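Local atomic coordinates of pyridoxine 4-oxidase (Mesorhizobium loti, PDB entry 4HA6), a protein that catalyses the FAD-dependent oxidation of pyridoxine to pyridoxal, with molecular oxygen as electron acceptor, and belongs to the GMC oxidoreductase family. Residues E125-P128 and I134-K137; S151-A156 and A415-R420; G425-N428 and E432-D435; T450-M453 and D458-V461. One frame throughout, in Å; residues are numbered along the deposited sequence.

Interaction 1: E125-P128 and I134-K137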
loop_
_atom_site.group_PDB
_atom_site.type_symbol
_atom_site.label_atom_id
_atom_site.label_comp_id
_atom_site.label_asym_id
_atom_site.label_seq_id
_atom_site.Cartn_x
_atom_site.Cartn_y
_atom_site.Cartn_z
ATOM N N GLU A 125 -0.239 -16.602 4.885
ATOM C CA GLU A 125 -1.610 -16.551 5.392
ATOM C C GLU A 125 -1.978 -17.605 6.440
ATOM O O GLU A 125 -1.607 -18.778 6.314
ATOM C CB GLU A 125 -2.562 -16.676 4.209
ATOM C CG GLU A 125 -2.474 -15.479 3.304
ATOM C CD GLU A 125 -2.982 -15.753 1.924
ATOM O OE1 GLU A 125 -3.440 -16.891 1.660
ATOM O OE2 GLU A 125 -2.916 -14.826 1.100
ATOM N N ASP A 126 -2.706 -17.180 7.471
ATOM C CA ASP A 126 -3.496 -18.127 8.271
ATOM C C ASP A 126 -4.956 -17.820 7.994
ATOM O O ASP A 126 -5.538 -16.922 8.617
ATOM C CB ASP A 126 -3.216 -18.022 9.772
ATOM C CG ASP A 126 -4.020 -19.058 10.601
ATOM O OD1 ASP A 126 -4.319 -20.163 10.084
ATOM O OD2 ASP A 126 -4.347 -18.764 11.773
ATOM N N HIS A 127 -5.528 -18.567 7.050
ATOM C CA HIS A 127 -6.829 -18.259 6.455
ATOM C C HIS A 127 -7.865 -19.327 6.822
ATOM O O HIS A 127 -7.533 -20.507 6.891
ATOM C CB HIS A 127 -6.662 -18.208 4.930
ATOM C CG HIS A 127 -7.743 -17.461 4.217
ATOM N ND1 HIS A 127 -8.985 -18.007 3.967
ATOM C CD2 HIS A 127 -7.763 -16.217 3.682
ATOM C CE1 HIS A 127 -9.729 -17.124 3.325
ATOM N NE2 HIS A 127 -9.010 -16.032 3.131
ATOM N N PRO A 128 -9.129 -18.921 7.044
ATOM C CA PRO A 128 -10.142 -19.920 7.405
ATOM C C PRO A 128 -10.428 -20.908 6.269
ATOM O O PRO A 128 -10.925 -21.993 6.546
ATOM C CB PRO A 128 -11.381 -19.070 7.725
ATOM C CG PRO A 128 -11.168 -17.786 7.015
ATOM C CD PRO A 128 -9.680 -17.555 7.031
ATOM N N ILE A 134 -5.719 -23.096 -2.280
ATOM C CA ILE A 134 -5.617 -21.712 -2.765
ATOM C C ILE A 134 -5.205 -20.737 -1.661
ATOM O O ILE A 134 -4.273 -19.939 -1.825
ATOM C CB ILE A 134 -6.942 -21.238 -3.401
ATOM C CG1 ILE A 134 -7.286 -22.111 -4.612
ATOM C CG2 ILE A 134 -6.838 -19.787 -3.823
ATOM C CD1 ILE A 134 -8.716 -21.970 -5.112
ATOM N N HIS A 135 -5.911 -20.791 -0.537
ATOM C CA HIS A 135 -5.598 -19.911 0.573
ATOM C C HIS A 135 -4.657 -20.618 1.550
ATOM O O HIS A 135 -4.591 -21.858 1.581
ATOM C CB HIS A 135 -6.884 -19.445 1.263
ATOM C CG HIS A 135 -7.830 -18.722 0.349
ATOM N ND1 HIS A 135 -8.836 -19.364 -0.343
ATOM C CD2 HIS A 135 -7.919 -17.413 0.008
ATOM C CE1 HIS A 135 -9.503 -18.482 -1.068
ATOM N NE2 HIS A 135 -8.964 -17.290 -0.873
ATOM N N GLY A 136 -3.926 -19.837 2.340
ATOM C CA GLY A 136 -2.917 -20.397 3.226
ATOM C C GLY A 136 -3.466 -20.869 4.560
ATOM O O GLY A 136 -4.444 -20.335 5.081
ATOM N N LYS A 137 -2.826 -21.885 5.118
ATOM C CA LYS A 137 -3.200 -22.383 6.430
ATOM C C LYS A 137 -1.966 -22.381 7.320
ATOM O O LYS A 137 -0.907 -22.852 6.906
ATOM C CB LYS A 137 -3.762 -23.803 6.311
ATOM C CG LYS A 137 -3.879 -24.534 7.655
ATOM C CD LYS A 137 -4.379 -25.978 7.476
ATOM C CE LYS A 137 -4.345 -26.761 8.792
ATOM N NZ LYS A 137 -5.203 -26.135 9.842
#

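Interaction 2: S151-A156 and A415-R420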
loop_
_atom_site.group_PDB
_atom_site.type_symbol
_atom_site.label_atom_id
_atom_site.label_comp_id
_atom_site.label_asym_id
_atom_site.label_seq_id
_atom_site.Cartn_x
_atom_site.Cartn_y
_atom_site.Cartn_z
ATOM N N SER A 151 -21.646 -4.770 8.800
ATOM C CA SER A 151 -22.692 -3.756 8.949
ATOM C C SER A 151 -23.921 -4.010 8.057
ATOM O O SER A 151 -23.784 -4.378 6.888
ATOM C CB SER A 151 -22.103 -2.380 8.634
ATOM O OG SER A 151 -23.122 -1.449 8.357
ATOM N N PRO A 152 -25.135 -3.808 8.605
ATOM C CA PRO A 152 -26.321 -3.991 7.761
ATOM C C PRO A 152 -26.292 -3.092 6.519
ATOM O O PRO A 152 -26.801 -3.509 5.476
ATOM C CB PRO A 152 -27.493 -3.632 8.698
ATOM C CG PRO A 152 -26.889 -2.943 9.868
ATOM C CD PRO A 152 -25.488 -3.487 9.999
ATOM N N LEU A 153 -25.691 -1.901 6.624
ATOM C CA LEU A 153 -25.420 -1.052 5.451
ATOM C C LEU A 153 -24.564 -1.769 4.401
ATOM O O LEU A 153 -24.889 -1.755 3.208
ATOM C CB LEU A 153 -24.726 0.265 5.860
ATOM C CG LEU A 153 -24.298 1.224 4.737
ATOM C CD1 LEU A 153 -25.416 1.460 3.705
ATOM C CD2 LEU A 153 -23.823 2.563 5.299
ATOM N N ALA A 154 -23.468 -2.387 4.844
ATOM C CA ALA A 154 -22.581 -3.114 3.931
ATOM C C ALA A 154 -23.274 -4.322 3.305
ATOM O O ALA A 154 -23.067 -4.628 2.124
ATOM C CB ALA A 154 -21.303 -3.536 4.632
ATOM N N ARG A 155 -24.102 -5.017 4.082
ATOM C CA ARG A 155 -24.819 -6.152 3.519
ATOM C C ARG A 155 -25.798 -5.690 2.450
ATOM O O ARG A 155 -26.041 -6.388 1.460
ATOM C CB ARG A 155 -25.540 -6.955 4.608
ATOM C CG ARG A 155 -24.602 -7.744 5.505
ATOM C CD ARG A 155 -25.373 -8.617 6.482
ATOM N NE ARG A 155 -25.268 -8.126 7.855
ATOM C CZ ARG A 155 -26.247 -7.494 8.497
ATOM N NH1 ARG A 155 -27.411 -7.277 7.889
ATOM N NH2 ARG A 155 -26.063 -7.083 9.749
ATOM N N ALA A 156 -26.372 -4.512 2.658
ATOM C CA ALA A 156 -27.330 -3.957 1.721
ATOM C C ALA A 156 -26.592 -3.566 0.437
ATOM O O ALA A 156 -27.108 -3.736 -0.683
ATOM C CB ALA A 156 -28.017 -2.763 2.338
ATOM N N ALA A 415 -32.599 1.096 -0.510
ATOM C CA ALA A 415 -33.723 1.976 -0.212
ATOM C C ALA A 415 -34.041 2.056 1.281
ATOM O O ALA A 415 -34.639 3.035 1.745
ATOM C CB ALA A 415 -34.951 1.521 -0.979
ATOM N N GLY A 416 -33.654 1.036 2.037
ATOM C CA GLY A 416 -33.866 1.070 3.475
ATOM C C GLY A 416 -32.935 2.063 4.156
ATOM O O GLY A 416 -33.226 2.558 5.257
ATOM N N TRP A 417 -31.814 2.371 3.505
ATOM C CA TRP A 417 -30.817 3.251 4.122
ATOM C C TRP A 417 -30.788 4.642 3.512
ATOM O O TRP A 417 -30.476 5.620 4.201
ATOM C CB TRP A 417 -29.420 2.624 4.036
ATOM C CG TRP A 417 -29.267 1.485 4.958
ATOM C CD1 TRP A 417 -29.459 0.158 4.676
ATOM C CD2 TRP A 417 -28.920 1.559 6.339
ATOM N NE1 TRP A 417 -29.250 -0.596 5.811
ATOM C CE2 TRP A 417 -28.916 0.246 6.845
ATOM C CE3 TRP A 417 -28.615 2.612 7.202
ATOM C CZ2 TRP A 417 -28.612 -0.041 8.175
ATOM C CZ3 TRP A 417 -28.310 2.330 8.513
ATOM C CH2 TRP A 417 -28.307 1.017 8.989
ATOM N N ARG A 418 -31.112 4.715 2.220
ATOM C CA ARG A 418 -30.913 5.922 1.428
ATOM C C ARG A 418 -32.070 6.896 1.601
ATOM O O ARG A 418 -33.223 6.538 1.377
ATOM C CB ARG A 418 -30.764 5.538 -0.063
ATOM C CG ARG A 418 -30.500 6.711 -1.003
ATOM C CD ARG A 418 -30.564 6.292 -2.490
ATOM N NE ARG A 418 -31.906 5.832 -2.864
ATOM C CZ ARG A 418 -32.224 4.562 -3.104
ATOM N NH1 ARG A 418 -31.295 3.616 -3.035
ATOM N NH2 ARG A 418 -33.467 4.234 -3.425
ATOM N N GLU A 419 -31.774 8.128 1.999
ATOM C CA GLU A 419 -32.803 9.169 1.976
ATOM C C GLU A 419 -32.726 9.855 0.606
ATOM O O GLU A 419 -33.729 9.968 -0.108
ATOM C CB GLU A 419 -32.620 10.153 3.145
ATOM C CG GLU A 419 -33.277 11.519 2.967
ATOM C CD GLU A 419 -34.775 11.510 3.219
ATOM O OE1 GLU A 419 -35.332 10.439 3.555
ATOM O OE2 GLU A 419 -35.393 12.590 3.085
ATOM N N ARG A 420 -31.517 10.269 0.234
ATOM C CA ARG A 420 -31.238 10.825 -1.090
ATOM C C ARG A 420 -29.732 11.022 -1.258
ATOM O O ARG A 420 -28.982 11.029 -0.271
ATOM C CB ARG A 420 -31.929 12.175 -1.276
ATOM C CG ARG A 420 -31.385 13.252 -0.349
ATOM C CD ARG A 420 -31.794 14.648 -0.809
ATOM N NE ARG A 420 -31.057 15.692 -0.098
ATOM C CZ ARG A 420 -31.334 16.084 1.143
ATOM N NH1 ARG A 420 -32.329 15.515 1.813
ATOM N NH2 ARG A 420 -30.616 17.042 1.720
#

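Interaction 3: G425-N428 and E432-D435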
loop_
_atom_site.group_PDB
_atom_site.type_symbol
_atom_site.label_atom_id
_atom_site.label_comp_id
_atom_site.label_asym_id
_atom_site.label_seq_id
_atom_site.Cartn_x
_atom_site.Cartn_y
_atom_site.Cartn_z
ATOM N N GLY A 425 -24.858 14.635 -7.063
ATOM C CA GLY A 425 -26.106 15.281 -7.416
ATOM C C GLY A 425 -26.337 15.240 -8.910
ATOM O O GLY A 425 -26.591 14.169 -9.462
ATOM N N THR A 426 -26.218 16.394 -9.570
ATOM C CA THR A 426 -26.631 16.521 -10.973
ATOM C C THR A 426 -25.559 16.972 -11.986
ATOM O O THR A 426 -25.738 17.995 -12.659
ATOM C CB THR A 426 -27.833 17.490 -11.092
ATOM O OG1 THR A 426 -27.402 18.835 -10.840
ATOM C CG2 THR A 426 -28.918 17.115 -10.092
ATOM N N PRO A 427 -24.456 16.210 -12.117
ATOM C CA PRO A 427 -23.508 16.562 -13.187
ATOM C C PRO A 427 -24.054 16.220 -14.579
ATOM O O PRO A 427 -24.287 15.048 -14.898
ATOM C CB PRO A 427 -22.279 15.704 -12.867
ATOM C CG PRO A 427 -22.824 14.530 -12.105
ATOM C CD PRO A 427 -23.964 15.092 -11.287
ATOM N N ASN A 428 -24.236 17.247 -15.403
ATOM C CA ASN A 428 -24.871 17.076 -16.704
ATOM C C ASN A 428 -23.908 17.025 -17.892
ATOM O O ASN A 428 -24.314 17.252 -19.032
ATOM C CB ASN A 428 -25.971 18.139 -16.929
ATOM C CG ASN A 428 -25.656 19.485 -16.266
ATOM O OD1 ASN A 428 -25.745 19.628 -15.038
ATOM N ND2 ASN A 428 -25.315 20.484 -17.081
ATOM N N GLU A 432 -18.333 18.533 -16.104
ATOM C CA GLU A 432 -18.872 18.673 -14.750
ATOM C C GLU A 432 -18.557 17.462 -13.874
ATOM O O GLU A 432 -18.259 17.603 -12.678
ATOM C CB GLU A 432 -20.385 18.926 -14.770
ATOM C CG GLU A 432 -20.779 20.284 -15.365
ATOM C CD GLU A 432 -22.249 20.620 -15.148
ATOM O OE1 GLU A 432 -22.671 21.719 -15.560
ATOM O OE2 GLU A 432 -22.974 19.790 -14.556
ATOM N N MET A 433 -18.642 16.273 -14.457
ATOM C CA MET A 433 -18.269 15.068 -13.732
ATOM C C MET A 433 -16.779 15.080 -13.424
ATOM O O MET A 433 -16.355 14.709 -12.320
ATOM C CB MET A 433 -18.584 13.843 -14.565
ATOM C CG MET A 433 -20.049 13.605 -14.782
ATOM S SD MET A 433 -20.475 11.985 -14.157
ATOM C CE MET A 433 -19.076 11.056 -14.779
ATOM N N ASP A 434 -15.984 15.485 -14.407
ATOM C CA ASP A 434 -14.537 15.540 -14.232
ATOM C C ASP A 434 -14.195 16.490 -13.087
ATOM O O ASP A 434 -13.276 16.225 -12.307
ATOM C CB ASP A 434 -13.857 16.015 -15.522
ATOM C CG ASP A 434 -13.695 14.899 -16.562
ATOM O OD1 ASP A 434 -14.176 13.763 -16.328
ATOM O OD2 ASP A 434 -13.096 15.174 -17.629
ATOM N N ASP A 435 -14.940 17.591 -12.981
ATOM C CA ASP A 435 -14.647 18.611 -11.968
ATOM C C ASP A 435 -14.976 18.093 -10.574
ATOM O O ASP A 435 -14.194 18.259 -9.632
ATOM C CB ASP A 435 -15.416 19.915 -12.231
ATOM C CG ASP A 435 -15.078 20.999 -11.209
ATOM O OD1 ASP A 435 -13.906 21.441 -11.167
ATOM O OD2 ASP A 435 -15.970 21.400 -10.431
#

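Interaction 4: T450-M453 and D458-V461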
loop_
_atom_site.group_PDB
_atom_site.type_symbol
_atom_site.label_atom_id
_atom_site.label_comp_id
_atom_site.label_asym_id
_atom_site.label_seq_id
_atom_site.Cartn_x
_atom_site.Cartn_y
_atom_site.Cartn_z
ATOM N N THR A 450 8.792 3.315 -7.164
ATOM C CA THR A 450 9.850 4.319 -7.289
ATOM C C THR A 450 11.258 3.734 -7.378
ATOM O O THR A 450 12.233 4.470 -7.565
ATOM C CB THR A 450 9.797 5.296 -6.100
ATOM O OG1 THR A 450 9.673 4.545 -4.875
ATOM C CG2 THR A 450 8.597 6.215 -6.253
ATOM N N CYS A 451 11.371 2.421 -7.199
ATOM C CA CYS A 451 12.628 1.729 -7.441
ATOM C C CYS A 451 12.272 0.522 -8.303
ATOM O O CYS A 451 12.489 -0.619 -7.901
ATOM C CB CYS A 451 13.274 1.290 -6.129
ATOM S SG CYS A 451 13.861 2.674 -5.038
ATOM N N ARG A 452 11.712 0.778 -9.488
ATOM C CA ARG A 452 11.035 -0.305 -10.223
ATOM C C ARG A 452 11.935 -1.484 -10.583
ATOM O O ARG A 452 13.092 -1.328 -11.033
ATOM C CB ARG A 452 10.284 0.202 -11.466
ATOM C CG ARG A 452 11.180 0.558 -12.618
ATOM C CD ARG A 452 10.421 1.000 -13.876
ATOM N NE ARG A 452 11.417 1.465 -14.836
ATOM C CZ ARG A 452 12.078 0.660 -15.664
ATOM N NH1 ARG A 452 11.815 -0.640 -15.670
ATOM N NH2 ARG A 452 12.988 1.154 -16.495
ATOM N N MET A 453 11.399 -2.667 -10.340
ATOM C CA MET A 453 12.009 -3.898 -10.802
ATOM C C MET A 453 11.766 -4.017 -12.299
ATOM O O MET A 453 10.645 -3.773 -12.769
ATOM C CB MET A 453 11.371 -5.076 -10.063
ATOM C CG MET A 453 11.748 -6.430 -10.616
ATOM S SD MET A 453 10.988 -7.800 -9.708
ATOM C CE MET A 453 9.239 -7.479 -9.992
ATOM N N ASP A 458 17.827 0.211 -17.677
ATOM C CA ASP A 458 17.659 1.317 -16.732
ATOM C C ASP A 458 16.635 1.103 -15.597
ATOM O O ASP A 458 16.309 2.040 -14.872
ATOM C CB ASP A 458 17.397 2.630 -17.477
ATOM C CG ASP A 458 18.679 3.275 -17.975
ATOM O OD1 ASP A 458 19.678 3.282 -17.224
ATOM O OD2 ASP A 458 18.685 3.763 -19.118
ATOM N N ALA A 459 16.147 -0.128 -15.438
ATOM C CA ALA A 459 15.352 -0.492 -14.263
ATOM C C ALA A 459 16.207 -0.277 -13.018
ATOM O O ALA A 459 17.443 -0.351 -13.094
ATOM C CB ALA A 459 14.924 -1.947 -14.343
ATOM N N VAL A 460 15.577 -0.016 -11.874
ATOM C CA VAL A 460 16.359 0.197 -10.648
ATOM C C VAL A 460 16.865 -1.097 -10.030
ATOM O O VAL A 460 18.047 -1.180 -9.635
ATOM C CB VAL A 460 15.636 1.069 -9.631
ATOM C CG1 VAL A 460 16.500 1.258 -8.354
ATOM C CG2 VAL A 460 15.328 2.413 -10.254
ATOM N N VAL A 461 15.993 -2.108 -9.960
ATOM C CA VAL A 461 16.429 -3.436 -9.536
ATOM C C VAL A 461 16.125 -4.498 -10.583
ATOM O O VAL A 461 15.274 -4.298 -11.469
ATOM C CB VAL A 461 15.843 -3.849 -8.175
ATOM C CG1 VAL A 461 16.271 -2.859 -7.121
ATOM C CG2 VAL A 461 14.307 -3.933 -8.233
#

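Interaction 1: E125-P128 and I134-K137
Glu125 and Gly136 bring their backbones together with CA atoms 4.6 Å apart, where the chain leaves helix 114-124, forms the short strand 125-126 and soon turns back on itself. His127 N donates to Gly136 O (2.9 Å), and Gly136 CA packs 3.9 Å from Glu125 CB. The Glu125 side chain, extended beyond CG, runs beside the returning chain until OE1 accepts from Gly136 N at 3.1 Å, nearly along the carboxylate C-O axis. Next to this carboxylate bond the rings of His127 and His135 stack face to face, centroids 4.2 Å apart and planes 22° from parallel. The stack is offset: His135 CD2 lies toward the rim of the His127 ring, while His135 CB makes a CH-pi contact over the same ring, 3.9 Å from its centroid. Ile134 CG2 lies over the rim of the other face of the His135 ring. Outside the two segments, Arg94 forms a salt bridge with Glu125 OE1 and Tyr92 OH bonds OE2. Gripped by an amide, a guanidinium and a hydroxyl, the buried carboxylate probably stays ionised, and His127, whose ND1 bonds Leu129 N, is probably neutral.

Interaction 2: S151-A156 and A415-R420
Trp417 lays its indole against the first turn of helix 152-163, an N-capped turn: Ser151 OG accepts a weak bond from Leu153 N (3.1 Å). The buried part of the contact centres on Leu153, whose CA sits over one face of the five-membered ring of Trp417, 4.1 Å from its centroid, in a CH-pi contact. The Leu153 side chain, with CG anti to the backbone N (chi1 176°), brings CD1 to 4.0 Å from Trp417 CG. One turn further along the helix, Ala156 CB makes a separate, oblique approach to Trp417 CD1, also at 4.0 Å. Tyr356 of strand 355-362 touches both Leu153 and Trp417, while Leu414 packs on Leu153 and Ala156. The contact thus joins the helix to the chain that enters strand 418-421 of the antiparallel sheet. It lies away from the cofactor and the bound pyridoxamine, and rests on van der Waals and CH-pi contacts. The solvent side belongs to the exposed Pro152, which touches just as closely: it meets the benzene end of the indole obliquely, its CG and CB each 3.8 Å from Trp417 CZ2.

Interaction 3: G425-N428 and E432-D435
Glu432 and Met433 reach Pro427 and Asn428 from the first turn of helix 430-440 through the same first torsion: in both, CG is anti to the carbonyl carbon (chi1 -67°), and what follows sends them different ways. Glu432 then runs out extended, which carries its carboxylate back past the start of the helix to the incoming loop. Met433 bends instead at chi2 (-122°) and again at chi3, folding its sulfur against the proline ring. At the end of the glutamate, OE2 accepts from Asn428 N at 3.0 Å; the bond is nearly straight (169°), although the donor stands well above the carboxylate plane. OE2 also lies 3.5 Å from Pro427 CA, but it is the Asn428 N-H that ties the acid to the backbone. Alongside, Pro427 CB touches Met433 CG at 3.6 Å, and Pro427 CG lies 4.0 Å from Met433 SD. Helix 392-409 backs this apolar half, with Leu402 and Arg399 against Met433 and Arg406 against Pro427. Between the segments, Ser429 OG bonds Glu432 N. The contact fastens the loop after strand 418-421 to the start of helix 430-440, at the surface and away from the FAD and pyridoxamine sites. An acidic side chain near the start of a helix, facing a backbone N-H, is in a setting that should favour its ionised form.

Interaction 4: T450-M453 and D458-V461
Arg452 reaches across to Ala459 while its own backbone ties the two segments together. From CB the chain sets out with CG between the backbone N and the carbonyl carbon (chi1 75°), then stays extended to NE, bringing one face of the guanidinium over Ala459 CA, which lies toward the rim of the group. There CZ comes within 3.7 Å of Ala459 CA. NH1 meets Ala459 CB at 3.6 Å, and NH2 stands equally far from Ala459 N without bonding it. Its charge is answered outside the two segments, where NH2 makes salt bridges with Asp456, in the turn that connects them, and with Asp284. At the other end of the residue, Arg452 O accepts twice: from Val460 N at 2.9 Å, along a bent N-H path (131°), and from Val461 N at 3.2 Å, along a nearly straight one (168°). Next to this fork Met453 and Val461 form a single beta bridge. Met453 CA makes a CA-H...O contact of 3.4 Å with Val461 O, and Met453 CB packs on Val461 CG2. Val460 CG1 touches Cys451 CB (3.9 Å). Cys451 and Val461 both rest on Val475 of strand 473-475, an outer strand of the parallel sheet, and the Cys451 side chain lies about 10 Å from the bound FAD. The doubly used carbonyl is one of the ties that hold the turn, and the arginine charge probably helps hold it too, through Asp456, and joins it to Asp284.

From the N terminus the four contacts follow in series; none nests in or crosses another. Interaction 1 closes a short loop between strands 125-126 and 141-142. Interaction 2 is the long-range one: 258 residues separate its segments, and it joins helix 152-163 to the chain entering strand 418-421. Interaction 3 then closes the turn into helix 430-440, its nearest atom about 8 Å from interaction 2. Interaction 4 closes a loop that precedes strand 473-475 of the parallel sheet. Its centre is about 45 Å from that of interaction 2, across the centre of the chain. The side chains of Glu125 (interaction 1) and Cys451 (interaction 4) lie about 11 and 10 Å from the FAD.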